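Side-chain contacts in catalase (Exiguobacterium oxidotolerans, PDB 2J2M), which breaks hydrogen peroxide down to water and oxygen, probably at the haem iron that each subunit of its tetramer carries: residues 299-302 against 303-306; 246-249 against 250-254. All blocks are in the same frame, centred on the assembly; numbering follows the deposited sequence.

Contact 1: residues 299-302 against 303-306; sequences LNKN and VDNY
A chi1 of -177° and a chain extended until its last torsion bends it carry the Lys301 ammonium along the backbone towards Asp304, whose own chi1 of -72° turns the carboxylate back to the lysine. The two side chains run at a slant to each other, and the ammonium meets a single carboxylate oxygen: Lys301 NZ is 3.6 Å from Asp304 OD1, a long salt bridge at the protein surface, and so probably a modest one. Between them the chain stays extended through Val303 as it runs on from strand 292-302 of the antiparallel catalase barrel. Within the strand Asn300 and Lys301 both face His63 of the neighbouring strand 59-68, a classic beta bulge. The buried step from Asn302 to Val303 is spanned by one water, which donates to Asn302 OD1 at 2.7 Å and accepts from Val303 N at 2.8 Å. The amide of Asn302 is thereby held at both ends, since its ND2 probably donates to Glu251 OE2 (2.8 Å) and Phe247 O (3.0 Å) of the adjoining helix. Beyond it, Val303 packs on Phe91 and on helix 307-311, where Asn305 OD1 caps Ala308 N, and the Val303 carbonyl O accepts a hydrogen bond from Arg154 of a second subunit.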
loop_
_atom_site.group_PDB
_atom_site.type_symbol
_atom_site.label_atom_id
_atom_site.label_comp_id
_atom_site.label_asym_id
_atom_site.label_seq_id
_atom_site.Cartn_x
_atom_site.Cartn_y
_atom_site.Cartn_z
ATOM N N LEU A 299 -29.251 -10.312 -17.185
ATOM C CA LEU A 299 -28.788 -9.138 -16.426
ATOM C C LEU A 299 -29.904 -8.059 -16.343
ATOM O O LEU A 299 -30.250 -7.404 -17.326
ATOM C CB LEU A 299 -27.519 -8.559 -17.056
ATOM C CG LEU A 299 -26.089 -9.006 -16.708
ATOM C CD1 LEU A 299 -25.998 -10.329 -15.987
ATOM C CD2 LEU A 299 -25.222 -8.999 -17.934
ATOM N N ASN A 300 -30.448 -7.884 -15.144
ATOM C CA ASN A 300 -31.656 -7.093 -14.967
ATOM C C ASN A 300 -31.536 -5.909 -13.980
ATOM O O ASN A 300 -32.517 -5.226 -13.698
ATOM C CB ASN A 300 -32.831 -8.014 -14.586
ATOM C CG ASN A 300 -32.577 -8.840 -13.314
ATOM O OD1 ASN A 300 -31.685 -8.565 -12.522
ATOM N ND2 ASN A 300 -33.379 -9.866 -13.135
ATOM N N LYS A 301 -30.338 -5.655 -13.477
ATOM C CA LYS A 301 -30.154 -4.575 -12.549
ATOM C C LYS A 301 -28.795 -3.936 -12.730
ATOM O O LYS A 301 -27.766 -4.584 -12.594
ATOM C CB LYS A 301 -30.298 -5.099 -11.116
ATOM C CG LYS A 301 -30.190 -4.043 -10.075
ATOM C CD LYS A 301 -30.853 -4.488 -8.792
ATOM C CE LYS A 301 -30.243 -3.745 -7.593
ATOM N NZ LYS A 301 -30.553 -2.300 -7.697
ATOM N N ASN A 302 -28.785 -2.643 -13.005
ATOM C CA ASN A 302 -27.533 -1.928 -13.049
ATOM C C ASN A 302 -26.875 -1.858 -11.669
ATOM O O ASN A 302 -27.522 -2.084 -10.649
ATOM C CB ASN A 302 -27.741 -0.538 -13.657
ATOM C CG ASN A 302 -27.706 -0.561 -15.183
ATOM O OD1 ASN A 302 -26.765 -1.097 -15.804
ATOM N ND2 ASN A 302 -28.726 0.049 -15.803
ATOM N N VAL A 303 -25.581 -1.558 -11.633
ATOM C CA VAL A 303 -24.936 -1.266 -10.349
ATOM C C VAL A 303 -25.579 -0.043 -9.670
ATOM O O VAL A 303 -26.135 0.840 -10.343
ATOM C CB VAL A 303 -23.403 -1.052 -10.503
ATOM C CG1 VAL A 303 -22.724 -2.321 -11.119
ATOM C CG2 VAL A 303 -23.104 0.210 -11.304
ATOM N N ASP A 304 -25.515 -0.018 -8.344
ATOM C CA ASP A 304 -25.769 1.202 -7.563
ATOM C C ASP A 304 -24.555 2.124 -7.579
ATOM O O ASP A 304 -24.695 3.343 -7.582
ATOM C CB ASP A 304 -26.104 0.831 -6.115
ATOM C CG ASP A 304 -27.493 0.211 -5.979
ATOM O OD1 ASP A 304 -28.367 0.449 -6.864
ATOM O OD2 ASP A 304 -27.718 -0.485 -4.972
ATOM N N ASN A 305 -23.358 1.542 -7.589
ATOM C CA ASN A 305 -22.137 2.324 -7.550
ATOM C C ASN A 305 -21.023 1.597 -8.301
ATOM O O ASN A 305 -20.700 0.421 -8.009
ATOM C CB ASN A 305 -21.729 2.568 -6.088
ATOM C CG ASN A 305 -20.459 3.346 -5.964
ATOM O OD1 ASN A 305 -19.398 2.787 -5.682
ATOM N ND2 ASN A 305 -20.544 4.652 -6.175
ATOM N N TYR A 306 -20.431 2.294 -9.262
ATOM C CA TYR A 306 -19.486 1.654 -10.179
ATOM C C TYR A 306 -18.201 1.237 -9.447
ATOM O O TYR A 306 -17.764 0.100 -9.543
ATOM C CB TYR A 306 -19.190 2.580 -11.376
ATOM C CG TYR A 306 -18.274 1.971 -12.431
ATOM C CD1 TYR A 306 -18.797 1.458 -13.640
ATOM C CD2 TYR A 306 -16.881 1.924 -12.236
ATOM C CE1 TYR A 306 -17.969 0.926 -14.614
ATOM C CE2 TYR A 306 -16.048 1.386 -13.204
ATOM C CZ TYR A 306 -16.594 0.899 -14.391
ATOM O OH TYR A 306 -15.753 0.354 -15.327
HETATM O O HOH W 1 -24.514 -1.213 -14.239
#

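Contact 2: residues 246-249 against 250-254; sequences TFQA and IENGD
The backbone of 246-254 carries the last turn of helix 241-251 through i-to-i+4 bonds, from Glu251 N to Phe247 O (3.1 Å) and from Asn252 N to Gln248 O (2.7 Å), before it leaves the helical path at Gly253. The ending is a Schellman motif: Gly253 takes a positive phi of 80°, Asp254 N returns to Ala249 O at 2.8 Å, and Gly253 N bonds to Ile250 O. On one flank Phe247 and Glu251, one turn apart, lie side by side and point the same way, with ring and carboxylate planes 23° apart. Phe247 CG stands anti to its backbone N (chi1 -170°), which swings the ring out alongside the glutamate, and Phe247 CE1 comes within 4.0 Å of Glu251 CG. The Glu251 chain bends at chi2, and its carboxylate is shared: OE2 has Asn302 as its partner, while OE1 makes a long, weak ion pair with Arg154 of a second subunit. The ring itself packs on Phe60 of strand 59-68 and on Thr155 of that second subunit. On another flank Ile250, buried like Phe247, sets CG1 beyond the tip of the Thr246 carbonyl oxygen (Ile250 CG1 to Thr246 O 3.5 Å), with CD1 more to one side, and touches Ala62 and Pro256, packing the helix against the barrel. The polar end of Asp254 turns to a salt bridge with Arg191. At the exposed end Asn252 bends back toward the preceding turn, and its CG comes to 3.1 Å from Gln248 O.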
loop_
_atom_site.group_PDB
_atom_site.type_symbol
_atom_site.label_atom_id
_atom_site.label_comp_id
_atom_site.label_asym_id
_atom_site.label_seq_id
_atom_site.Cartn_x
_atom_site.Cartn_y
_atom_site.Cartn_z
ATOM N N THR A 246 -25.288 -0.809 -23.045
ATOM C CA THR A 246 -25.638 -1.888 -22.103
ATOM C C THR A 246 -26.311 -1.343 -20.843
ATOM O O THR A 246 -27.242 -1.977 -20.296
ATOM C CB THR A 246 -24.416 -2.782 -21.695
ATOM O OG1 THR A 246 -23.620 -3.080 -22.842
ATOM C CG2 THR A 246 -24.889 -4.092 -21.101
ATOM N N PHE A 247 -25.833 -0.191 -20.368
ATOM C CA PHE A 247 -26.515 0.467 -19.256
ATOM C C PHE A 247 -27.961 0.879 -19.587
ATOM O O PHE A 247 -28.863 0.632 -18.783
ATOM C CB PHE A 247 -25.743 1.671 -18.724
ATOM C CG PHE A 247 -26.296 2.203 -17.435
ATOM C CD1 PHE A 247 -27.417 3.043 -17.426
ATOM C CD2 PHE A 247 -25.710 1.866 -16.228
ATOM C CE1 PHE A 247 -27.941 3.518 -16.236
ATOM C CE2 PHE A 247 -26.223 2.356 -15.037
ATOM C CZ PHE A 247 -27.344 3.180 -15.040
ATOM N N GLN A 248 -28.174 1.496 -20.748
ATOM C CA GLN A 248 -29.511 1.936 -21.165
ATOM C C GLN A 248 -30.498 0.770 -21.369
ATOM O O GLN A 248 -31.639 0.835 -20.916
ATOM C CB GLN A 248 -29.432 2.806 -22.437
ATOM C CG GLN A 248 -28.833 4.212 -22.223
ATOM C CD GLN A 248 -29.402 4.908 -20.983
ATOM O OE1 GLN A 248 -28.652 5.261 -20.049
ATOM N NE2 GLN A 248 -30.727 5.087 -20.954
ATOM N N ALA A 249 -30.048 -0.285 -22.048
ATOM C CA ALA A 249 -30.842 -1.495 -22.247
ATOM C C ALA A 249 -31.368 -2.087 -20.943
ATOM O O ALA A 249 -32.511 -2.506 -20.879
ATOM C CB ALA A 249 -30.039 -2.541 -23.012
ATOM N N ILE A 250 -30.536 -2.141 -19.909
ATOM C CA ILE A 250 -30.989 -2.678 -18.614
ATOM C C ILE A 250 -31.957 -1.705 -17.928
ATOM O O ILE A 250 -32.965 -2.120 -17.339
ATOM C CB ILE A 250 -29.806 -3.026 -17.670
ATOM C CG1 ILE A 250 -29.007 -4.210 -18.227
ATOM C CG2 ILE A 250 -30.317 -3.375 -16.281
ATOM C CD1 ILE A 250 -27.599 -4.351 -17.669
ATOM N N GLU A 251 -31.647 -0.412 -18.031
ATOM C CA GLU A 251 -32.442 0.635 -17.408
ATOM C C GLU A 251 -33.817 0.737 -18.069
ATOM O O GLU A 251 -34.798 1.069 -17.404
ATOM C CB GLU A 251 -31.694 1.988 -17.463
ATOM C CG GLU A 251 -31.925 2.895 -16.245
ATOM C CD GLU A 251 -31.812 2.166 -14.885
ATOM O OE1 GLU A 251 -32.614 2.506 -13.977
ATOM O OE2 GLU A 251 -30.943 1.267 -14.714
ATOM N N ASN A 252 -33.863 0.455 -19.373
ATOM C CA ASN A 252 -35.102 0.462 -20.165
ATOM C C ASN A 252 -35.909 -0.850 -20.081
ATOM O O ASN A 252 -37.011 -0.946 -20.634
ATOM C CB ASN A 252 -34.784 0.740 -21.642
ATOM C CG ASN A 252 -34.282 2.158 -21.893
ATOM O OD1 ASN A 252 -34.471 3.072 -21.075
ATOM N ND2 ASN A 252 -33.649 2.347 -23.043
ATOM N N GLY A 253 -35.346 -1.864 -19.420
ATOM C CA GLY A 253 -36.012 -3.157 -19.271
ATOM C C GLY A 253 -35.895 -4.046 -20.496
ATOM O O GLY A 253 -36.679 -4.965 -20.668
ATOM N N ASP A 254 -34.932 -3.771 -21.364
ATOM C CA ASP A 254 -34.576 -4.694 -22.446
ATOM C C ASP A 254 -33.371 -5.484 -21.930
ATOM O O ASP A 254 -32.246 -5.258 -22.354
ATOM C CB ASP A 254 -34.251 -3.913 -23.732
ATOM C CG ASP A 254 -34.125 -4.819 -24.982
ATOM O OD1 ASP A 254 -34.766 -5.895 -25.043
ATOM O OD2 ASP A 254 -33.388 -4.457 -25.929
#

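Contact 2 comes first along the chain and closes a helix; contact 1 follows where a barrel strand runs on into a loop, and the two centres lie about 10 Å apart. Each mixes core and surface: Asn302 and Val303 in contact 1 and Thr246, Phe247, Ala249 and Ile250 in contact 2 are buried, whereas Lys301, Glu251 and Asp254 are exposed. Contact 2 is held chiefly by backbone bonds within one helix end, whereas contact 1 relies on a bridging water and a long surface ion pair. The side chain of Asn302 joins the two. Beside it Ile250 CG1 packs against Leu299 O at 3.5 Å, and the helix end crosses the strand instead of running along it.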